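Local coordinates for secreted effector protein SifA (Salmonella typhimurium, PDB 3CXB), which is required for endosomal tubulation and the formation of Salmonella-induced filaments in host epithelial cells, and interacts with host PLEKHM2, at residues Ala94-Arg99 with Ile112-Asp117; Ala207-Ser212 with Ala309-Ala314; Glu228-Asn233 with Glu316-Leu321. One frame throughout, in Å; residues are numbered along the deposited sequence.

Interaction 1: residues Ala94-Arg99 with Ile112-Asp117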
loop_
_atom_site.group_PDB
_atom_site.type_symbol
_atom_site.label_atom_id
_atom_site.label_comp_id
_atom_site.label_asym_id
_atom_site.label_seq_id
_atom_site.Cartn_x
_atom_site.Cartn_y
_atom_site.Cartn_z
ATOM N N ALA A 94 13.880 2.103 -10.839
ATOM C CA ALA A 94 12.940 3.093 -11.353
ATOM C C ALA A 94 11.680 2.452 -11.920
ATOM O O ALA A 94 10.629 3.088 -11.988
ATOM C CB ALA A 94 13.613 3.949 -12.424
ATOM N N THR A 95 11.781 1.193 -12.321
ATOM C CA THR A 95 10.643 0.507 -12.895
ATOM C C THR A 95 10.411 -0.881 -12.276
ATOM O O THR A 95 11.332 -1.489 -11.706
ATOM C CB THR A 95 10.833 0.395 -14.432
ATOM O OG1 THR A 95 10.042 -0.681 -14.956
ATOM C CG2 THR A 95 12.290 0.149 -14.759
ATOM N N ILE A 96 9.167 -1.358 -12.349
ATOM C CA ILE A 96 8.816 -2.683 -11.845
ATOM C C ILE A 96 7.713 -3.275 -12.717
ATOM O O ILE A 96 6.829 -2.561 -13.196
ATOM C CB ILE A 96 8.392 -2.654 -10.352
ATOM C CG1 ILE A 96 8.061 -4.075 -9.893
ATOM C CG2 ILE A 96 7.248 -1.717 -10.150
ATOM C CD1 ILE A 96 8.043 -4.247 -8.408
ATOM N N ILE A 97 7.779 -4.584 -12.934
ATOM C CA ILE A 97 6.816 -5.280 -13.781
ATOM C C ILE A 97 6.190 -6.462 -13.060
ATOM O O ILE A 97 6.858 -7.143 -12.290
ATOM C CB ILE A 97 7.522 -5.810 -15.022
ATOM C CG1 ILE A 97 8.366 -4.698 -15.631
ATOM C CG2 ILE A 97 6.522 -6.321 -16.017
ATOM C CD1 ILE A 97 9.175 -5.136 -16.818
ATOM N N LEU A 98 4.909 -6.705 -13.304
ATOM C CA LEU A 98 4.212 -7.827 -12.686
ATOM C C LEU A 98 3.637 -8.515 -13.886
ATOM O O LEU A 98 3.231 -7.845 -14.827
ATOM C CB LEU A 98 3.068 -7.352 -11.775
ATOM C CG LEU A 98 3.375 -6.216 -10.790
ATOM C CD1 LEU A 98 2.153 -5.915 -9.971
ATOM C CD2 LEU A 98 4.499 -6.594 -9.876
ATOM N N ARG A 99 3.596 -9.838 -13.868
ATOM C CA ARG A 99 3.072 -10.546 -15.015
ATOM C C ARG A 99 2.613 -11.961 -14.733
ATOM O O ARG A 99 2.996 -12.565 -13.742
ATOM C CB ARG A 99 4.131 -10.570 -16.103
ATOM C CG ARG A 99 5.479 -10.984 -15.584
ATOM C CD ARG A 99 6.503 -11.041 -16.701
ATOM N NE ARG A 99 7.791 -11.518 -16.201
ATOM C CZ ARG A 99 8.797 -11.920 -16.970
ATOM N NH1 ARG A 99 9.921 -12.336 -16.402
ATOM N NH2 ARG A 99 8.679 -11.912 -18.296
ATOM N N ILE A 112 2.135 -6.048 -16.567
ATOM C CA ILE A 112 1.865 -4.780 -15.898
ATOM C C ILE A 112 3.198 -4.123 -15.634
ATOM O O ILE A 112 4.051 -4.700 -14.951
ATOM C CB ILE A 112 1.187 -4.971 -14.528
ATOM C CG1 ILE A 112 -0.260 -5.446 -14.698
ATOM C CG2 ILE A 112 1.215 -3.669 -13.760
ATOM C CD1 ILE A 112 -0.926 -5.870 -13.371
ATOM N N THR A 113 3.407 -2.927 -16.169
ATOM C CA THR A 113 4.675 -2.262 -15.908
ATOM C C THR A 113 4.357 -0.986 -15.162
ATOM O O THR A 113 3.303 -0.386 -15.371
ATOM C CB THR A 113 5.417 -1.945 -17.211
ATOM O OG1 THR A 113 4.707 -0.923 -17.913
ATOM C CG2 THR A 113 5.493 -3.204 -18.103
ATOM N N GLN A 114 5.242 -0.601 -14.254
ATOM C CA GLN A 114 5.029 0.612 -13.488
ATOM C C GLN A 114 6.331 1.381 -13.444
ATOM O O GLN A 114 7.327 0.939 -12.872
ATOM C CB GLN A 114 4.544 0.299 -12.062
ATOM C CG GLN A 114 3.474 -0.789 -11.976
ATOM C CD GLN A 114 2.737 -0.802 -10.642
ATOM O OE1 GLN A 114 3.265 -0.381 -9.597
ATOM N NE2 GLN A 114 1.516 -1.300 -10.669
ATOM N N ASN A 115 6.310 2.538 -14.079
ATOM C CA ASN A 115 7.460 3.408 -14.142
ATOM C C ASN A 115 7.272 4.483 -13.092
ATOM O O ASN A 115 6.420 4.359 -12.220
ATOM C CB ASN A 115 7.548 4.016 -15.540
ATOM C CG ASN A 115 7.584 2.961 -16.621
ATOM O OD1 ASN A 115 8.524 2.181 -16.705
ATOM N ND2 ASN A 115 6.551 2.918 -17.444
ATOM N N THR A 116 8.060 5.541 -13.192
ATOM C CA THR A 116 8.006 6.648 -12.244
ATOM C C THR A 116 6.765 7.529 -12.293
ATOM O O THR A 116 6.338 8.056 -11.270
ATOM C CB THR A 116 9.215 7.561 -12.433
ATOM O OG1 THR A 116 9.318 7.924 -13.820
ATOM C CG2 THR A 116 10.492 6.848 -12.001
ATOM N N ASP A 117 6.193 7.691 -13.479
ATOM C CA ASP A 117 5.025 8.548 -13.639
ATOM C C ASP A 117 3.804 7.908 -14.271
ATOM O O ASP A 117 2.720 8.479 -14.242
ATOM C CB ASP A 117 5.403 9.762 -14.473
ATOM C CG ASP A 117 5.214 11.039 -13.728
ATOM O OD1 ASP A 117 5.632 12.091 -14.258
ATOM O OD2 ASP A 117 4.643 10.981 -12.612
HETATM O O HOH W 1 8.092 1.749 -10.316
#
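I112, first of 112-117 and partway along a strand of a five-stranded antiparallel sheet, is gripped at both ends: I112 N gives its hydrogen to L98 O at 2.7 Å, nearly along the C=O axis, and I112 O receives L98 N, also at 2.7 Å. L98 CB lies 4.1 Å from I112 CB on the face covered by helix 62-75. T113 turns to the other face. With its OG1 in the crowded position between N and the carbonyl carbon (chi1 69°), its methyl lies alongside I97, T113 CG2 to I97 CG2 at 3.9 Å. Q114 returns to the helix-covered face and closes the second pair of bonds, Q114 N to I96 O at 2.7 Å and I96 N to Q114 O at 3.0 Å; its CB rests beside I96 CG2. A water donates to Q114 O, 2.8 Å away, and weakly to A94 O. Past Q114 the ladder stops: N115 and T95 merely run side by side, and the chains widen by T116, whose CG2 nears A94. Four backbone bonds thus fix the register, L98, I112, I96 and the chain of Q114 build the helix-covered face, and a water takes over where the ladder ends.

Interaction 2: residues Ala207-Ser212 with Ala309-Ala314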
loop_
_atom_site.group_PDB
_atom_site.type_symbol
_atom_site.label_atom_id
_atom_site.label_comp_id
_atom_site.label_asym_id
_atom_site.label_seq_id
_atom_site.Cartn_x
_atom_site.Cartn_y
_atom_site.Cartn_z
ATOM N N ALA A 207 -4.895 1.985 15.284
ATOM C CA ALA A 207 -5.624 2.756 16.295
ATOM C C ALA A 207 -5.077 4.182 16.329
ATOM O O ALA A 207 -5.839 5.143 16.501
ATOM C CB ALA A 207 -5.521 2.096 17.679
ATOM N N ALA A 208 -3.765 4.325 16.142
ATOM C CA ALA A 208 -3.153 5.654 16.117
ATOM C C ALA A 208 -3.688 6.462 14.923
ATOM O O ALA A 208 -3.918 7.676 15.031
ATOM C CB ALA A 208 -1.657 5.534 16.022
ATOM N N LYS A 209 -3.874 5.781 13.790
ATOM C CA LYS A 209 -4.391 6.409 12.583
ATOM C C LYS A 209 -5.831 6.846 12.848
ATOM O O LYS A 209 -6.256 7.943 12.469
ATOM C CB LYS A 209 -4.362 5.412 11.425
ATOM C CG LYS A 209 -3.905 5.984 10.103
ATOM C CD LYS A 209 -2.524 6.575 10.223
ATOM C CE LYS A 209 -1.890 6.766 8.852
ATOM N NZ LYS A 209 -0.693 7.660 8.917
ATOM N N ILE A 210 -6.578 5.986 13.524
ATOM C CA ILE A 210 -7.962 6.295 13.836
ATOM C C ILE A 210 -8.026 7.513 14.736
ATOM O O ILE A 210 -8.937 8.330 14.614
ATOM C CB ILE A 210 -8.686 5.101 14.501
ATOM C CG1 ILE A 210 -8.798 3.946 13.496
ATOM C CG2 ILE A 210 -10.081 5.527 14.915
ATOM C CD1 ILE A 210 -9.168 2.627 14.086
ATOM N N GLN A 211 -7.056 7.647 15.634
ATOM C CA GLN A 211 -7.033 8.807 16.525
ATOM C C GLN A 211 -6.698 10.112 15.792
ATOM O O GLN A 211 -7.308 11.147 16.056
ATOM C CB GLN A 211 -6.042 8.588 17.670
ATOM C CG GLN A 211 -6.701 8.060 18.933
ATOM C CD GLN A 211 -7.823 8.973 19.429
ATOM O OE1 GLN A 211 -7.611 10.164 19.669
ATOM N NE2 GLN A 211 -9.020 8.417 19.583
ATOM N N SER A 212 -5.725 10.066 14.882
ATOM C CA SER A 212 -5.361 11.253 14.116
ATOM C C SER A 212 -6.615 11.725 13.386
ATOM O O SER A 212 -7.022 12.883 13.518
ATOM C CB SER A 212 -4.260 10.923 13.120
ATOM O OG SER A 212 -3.223 10.221 13.774
ATOM N N ALA A 309 -7.199 4.742 4.371
ATOM C CA ALA A 309 -8.596 4.416 4.162
ATOM C C ALA A 309 -9.236 4.316 5.533
ATOM O O ALA A 309 -10.356 4.782 5.739
ATOM C CB ALA A 309 -8.724 3.101 3.441
ATOM N N ILE A 310 -8.521 3.707 6.473
ATOM C CA ILE A 310 -9.052 3.565 7.820
ATOM C C ILE A 310 -9.227 4.935 8.476
ATOM O O ILE A 310 -10.278 5.228 9.056
ATOM C CB ILE A 310 -8.147 2.658 8.695
ATOM C CG1 ILE A 310 -8.369 1.189 8.317
ATOM C CG2 ILE A 310 -8.520 2.807 10.174
ATOM C CD1 ILE A 310 -8.185 0.877 6.859
ATOM N N GLN A 311 -8.210 5.781 8.363
ATOM C CA GLN A 311 -8.290 7.114 8.938
ATOM C C GLN A 311 -9.530 7.827 8.426
ATOM O O GLN A 311 -10.182 8.547 9.175
ATOM C CB GLN A 311 -7.055 7.933 8.577
ATOM C CG GLN A 311 -6.945 9.235 9.355
ATOM C CD GLN A 311 -5.692 10.019 9.007
ATOM O OE1 GLN A 311 -5.567 10.538 7.903
ATOM N NE2 GLN A 311 -4.756 10.097 9.943
ATOM N N LYS A 312 -9.869 7.614 7.157
ATOM C CA LYS A 312 -11.034 8.276 6.577
ATOM C C LYS A 312 -12.331 7.779 7.143
ATOM O O LYS A 312 -13.186 8.585 7.499
ATOM C CB LYS A 312 -11.083 8.116 5.056
ATOM C CG LYS A 312 -10.018 8.894 4.310
ATOM C CD LYS A 312 -10.142 8.694 2.801
ATOM C CE LYS A 312 -8.978 9.340 2.046
ATOM N NZ LYS A 312 -9.131 9.207 0.567
ATOM N N MET A 313 -12.489 6.460 7.230
ATOM C CA MET A 313 -13.735 5.921 7.750
ATOM C C MET A 313 -13.904 6.379 9.196
ATOM O O MET A 313 -15.025 6.551 9.692
ATOM C CB MET A 313 -13.768 4.400 7.628
ATOM C CG MET A 313 -12.786 3.666 8.469
ATOM S SD MET A 313 -12.979 1.881 8.201
ATOM C CE MET A 313 -14.364 1.517 9.254
ATOM N N ALA A 314 -12.779 6.606 9.863
ATOM C CA ALA A 314 -12.823 7.102 11.223
ATOM C C ALA A 314 -13.366 8.533 11.171
ATOM O O ALA A 314 -14.235 8.900 11.943
ATOM C CB ALA A 314 -11.425 7.085 11.855
#
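I210 holds its CG1 anti to the carbonyl carbon (chi1 -66°) and so CG2 anti to its own backbone N, which splits the two branches between two partners on the helix at 309-314. The CG1 branch crosses obliquely over I310, where I210 CG1 meets I310 CG2 at 3.5 Å. The CG2 methyl faces one helical turn further on, with I210 CG2 lying 3.7 Å from A314 CB. I310 has the same first torsion, so its CG2 takes the contact while chi2 bends CD1 off to the side. Q311 instead sets CG anti to its N (chi1 -169°) and runs extended along the other helix, which lays Q311 CG against the backbone at 3.4 Å from K209 O. K209, bent at chi2, crosses that chain with its aliphatic part, K209 CG to Q311 CB being 4.0 Å, and carries its ammonium on to a salt bridge with D296. S212 CB lies by the end of the glutamine chain, while S212 OG turns back to donate to A208 O at 2.9 Å, from above the carbonyl plane; that oxygen also accepts S212 N. No hydrogen bond crosses between the two segments; I210 also reaches T238 and M239 of helix 228-241. The axes of the short segments approach to 7.9 Å at 45°, close enough that the A314 methyl packs directly on I210. This is buried helix-helix packing in the C-terminal helical part of SifA, where helix 197-220 starts with the WxxxE sequence of its effector family; that part resembles the SopE-type exchange-factor fold.

Interaction 3: residues Glu228-Asn233 with Glu316-Leu321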
loop_
_atom_site.group_PDB
_atom_site.type_symbol
_atom_site.label_atom_id
_atom_site.label_comp_id
_atom_site.label_asym_id
_atom_site.label_seq_id
_atom_site.Cartn_x
_atom_site.Cartn_y
_atom_site.Cartn_z
ATOM N N GLU A 228 -16.389 15.549 23.463
ATOM C CA GLU A 228 -15.272 14.628 23.623
ATOM C C GLU A 228 -15.825 13.199 23.746
ATOM O O GLU A 228 -15.098 12.214 23.607
ATOM C CB GLU A 228 -14.490 15.011 24.867
ATOM C CG GLU A 228 -13.297 14.154 25.138
ATOM C CD GLU A 228 -12.210 14.920 25.855
ATOM O OE1 GLU A 228 -12.530 15.666 26.813
ATOM O OE2 GLU A 228 -11.036 14.771 25.459
ATOM N N SER A 229 -17.127 13.114 24.003
ATOM C CA SER A 229 -17.826 11.847 24.137
ATOM C C SER A 229 -17.852 11.201 22.755
ATOM O O SER A 229 -17.268 10.122 22.544
ATOM C CB SER A 229 -19.256 12.105 24.628
ATOM O OG SER A 229 -19.967 10.909 24.892
ATOM N N THR A 230 -18.525 11.882 21.820
ATOM C CA THR A 230 -18.640 11.425 20.439
ATOM C C THR A 230 -17.245 11.093 19.939
ATOM O O THR A 230 -17.039 10.107 19.228
ATOM C CB THR A 230 -19.198 12.506 19.495
ATOM O OG1 THR A 230 -20.313 13.166 20.107
ATOM C CG2 THR A 230 -19.648 11.862 18.179
ATOM N N GLN A 231 -16.276 11.905 20.325
ATOM C CA GLN A 231 -14.923 11.654 19.888
ATOM C C GLN A 231 -14.481 10.276 20.310
ATOM O O GLN A 231 -13.813 9.578 19.547
ATOM C CB GLN A 231 -13.970 12.708 20.442
ATOM C CG GLN A 231 -14.155 14.057 19.769
ATOM C CD GLN A 231 -13.264 15.123 20.342
ATOM O OE1 GLN A 231 -12.042 14.959 20.400
ATOM N NE2 GLN A 231 -13.868 16.234 20.765
ATOM N N GLN A 232 -14.861 9.868 21.518
ATOM C CA GLN A 232 -14.459 8.551 21.992
ATOM C C GLN A 232 -15.345 7.470 21.385
ATOM O O GLN A 232 -14.885 6.360 21.102
ATOM C CB GLN A 232 -14.497 8.480 23.520
ATOM C CG GLN A 232 -13.729 7.283 24.077
ATOM C CD GLN A 232 -12.250 7.312 23.707
ATOM O OE1 GLN A 232 -11.885 7.657 22.583
ATOM N NE2 GLN A 232 -11.392 6.938 24.652
ATOM N N ASN A 233 -16.614 7.797 21.177
ATOM C CA ASN A 233 -17.521 6.840 20.583
ATOM C C ASN A 233 -17.022 6.486 19.183
ATOM O O ASN A 233 -16.992 5.317 18.807
ATOM C CB ASN A 233 -18.940 7.415 20.540
ATOM C CG ASN A 233 -19.688 7.239 21.867
ATOM O OD1 ASN A 233 -19.140 7.479 22.950
ATOM N ND2 ASN A 233 -20.950 6.822 21.781
ATOM N N GLU A 316 -15.263 9.746 9.027
ATOM C CA GLU A 316 -16.659 9.695 8.627
ATOM C C GLU A 316 -17.520 9.215 9.762
ATOM O O GLU A 316 -18.707 9.521 9.813
ATOM C CB GLU A 316 -16.832 8.793 7.404
ATOM C CG GLU A 316 -16.215 9.327 6.118
ATOM C CD GLU A 316 -16.350 8.334 4.986
ATOM O OE1 GLU A 316 -17.484 7.865 4.750
ATOM O OE2 GLU A 316 -15.334 8.015 4.333
ATOM N N GLN A 317 -16.926 8.450 10.667
ATOM C CA GLN A 317 -17.664 7.961 11.821
ATOM C C GLN A 317 -17.957 9.152 12.724
ATOM O O GLN A 317 -19.092 9.385 13.139
ATOM C CB GLN A 317 -16.852 6.911 12.593
ATOM C CG GLN A 317 -17.163 5.477 12.189
ATOM C CD GLN A 317 -18.583 5.073 12.544
ATOM O OE1 GLN A 317 -19.156 4.155 11.947
ATOM N NE2 GLN A 317 -19.157 5.755 13.529
ATOM N N LEU A 318 -16.912 9.907 13.019
ATOM C CA LEU A 318 -17.041 11.075 13.860
ATOM C C LEU A 318 -18.153 11.983 13.336
ATOM O O LEU A 318 -19.033 12.389 14.072
ATOM C CB LEU A 318 -15.726 11.845 13.892
ATOM C CG LEU A 318 -15.734 12.978 14.907
ATOM C CD1 LEU A 318 -15.703 12.361 16.312
ATOM C CD2 LEU A 318 -14.526 13.880 14.707
ATOM N N THR A 319 -18.132 12.283 12.051
ATOM C CA THR A 319 -19.144 13.166 11.507
ATOM C C THR A 319 -20.526 12.547 11.510
ATOM O O THR A 319 -21.514 13.214 11.817
ATOM C CB THR A 319 -18.786 13.594 10.082
ATOM O OG1 THR A 319 -18.714 12.435 9.239
ATOM C CG2 THR A 319 -17.441 14.333 10.080
ATOM N N THR A 320 -20.597 11.269 11.167
ATOM C CA THR A 320 -21.876 10.573 11.124
ATOM C C THR A 320 -22.487 10.472 12.536
ATOM O O THR A 320 -23.693 10.669 12.734
ATOM C CB THR A 320 -21.702 9.168 10.476
ATOM O OG1 THR A 320 -22.986 8.580 10.249
ATOM C CG2 THR A 320 -20.891 8.256 11.371
ATOM N N LEU A 321 -21.659 10.184 13.526
ATOM C CA LEU A 321 -22.180 10.102 14.873
ATOM C C LEU A 321 -22.673 11.483 15.291
ATOM O O LEU A 321 -23.807 11.628 15.753
ATOM C CB LEU A 321 -21.107 9.611 15.848
ATOM C CG LEU A 321 -20.806 8.112 15.837
ATOM C CD1 LEU A 321 -19.677 7.801 16.828
ATOM C CD2 LEU A 321 -22.080 7.339 16.195
#
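Helix 228-241 meets helix 307-324 here in an oblique crossing of the C-terminal helical part, running in broadly opposing directions, the axes of the short segments approaching to 9.1 Å at 132°. The well-packed side is the one that helix 197-220 also covers, and L318 fills it. With CG anti to its backbone N (chi1 -172°), L318 swings its CD1 across to the first turn of the other helix, where it touches backbone rather than a side-chain tip: L318 CD1 is 3.7 Å from Q231 CA and 3.9 Å from T230 O. The aliphatic start of Q231 runs alongside in the same direction, while its amide NE2 goes back to I226 O just ahead of the helix. Around the same leucine stand T217 and T218 of helix 197-220 and A234, so it is buried between three helices. T230 links this side to the looser one. Its hydroxyl bonds to S227 OG; OG1 stands beside the backbone N (chi1 -44°), which leaves CG2 anti to it, and the methyl is the group turned to the partner helix, sliding past L321 with T230 CG2 at 3.6 Å from L321 CB. Beyond it the contact thins towards solvent. L321 is only partly covered, and N233, its neighbour on the other helix, is exposed; they meet through carbon alone, and no hydrogen bond crosses between the segments anywhere. L321 keeps CG anti to its carbonyl carbon and extends its chain, which sets L321 CD1 against the outer edge of the contact, 3.8 Å from N233 CB and equally far from N233 C.

How the interactions relate
Starting from the N terminus, interaction 1 comes first and closes the shortest loop, with twelve residues between its two segments, in the hairpin of strands 96-101 and 108-114; it is complete long before the others begin. The chain then finishes this sheet and a three-stranded one before reaching the C-terminal helices. Interaction 2 opens on helix 197-220, interaction 3 opens on the next helix, 228-241, and both close on helix 307-324 in that order, so their two long loops cross. That last helix is therefore tied to two consecutive helices, at centres 12 Å apart. Interaction 1 lies across the chain's centre from both, its centre 30 Å from that of interaction 2 and 41 Å from that of interaction 3, and touches neither.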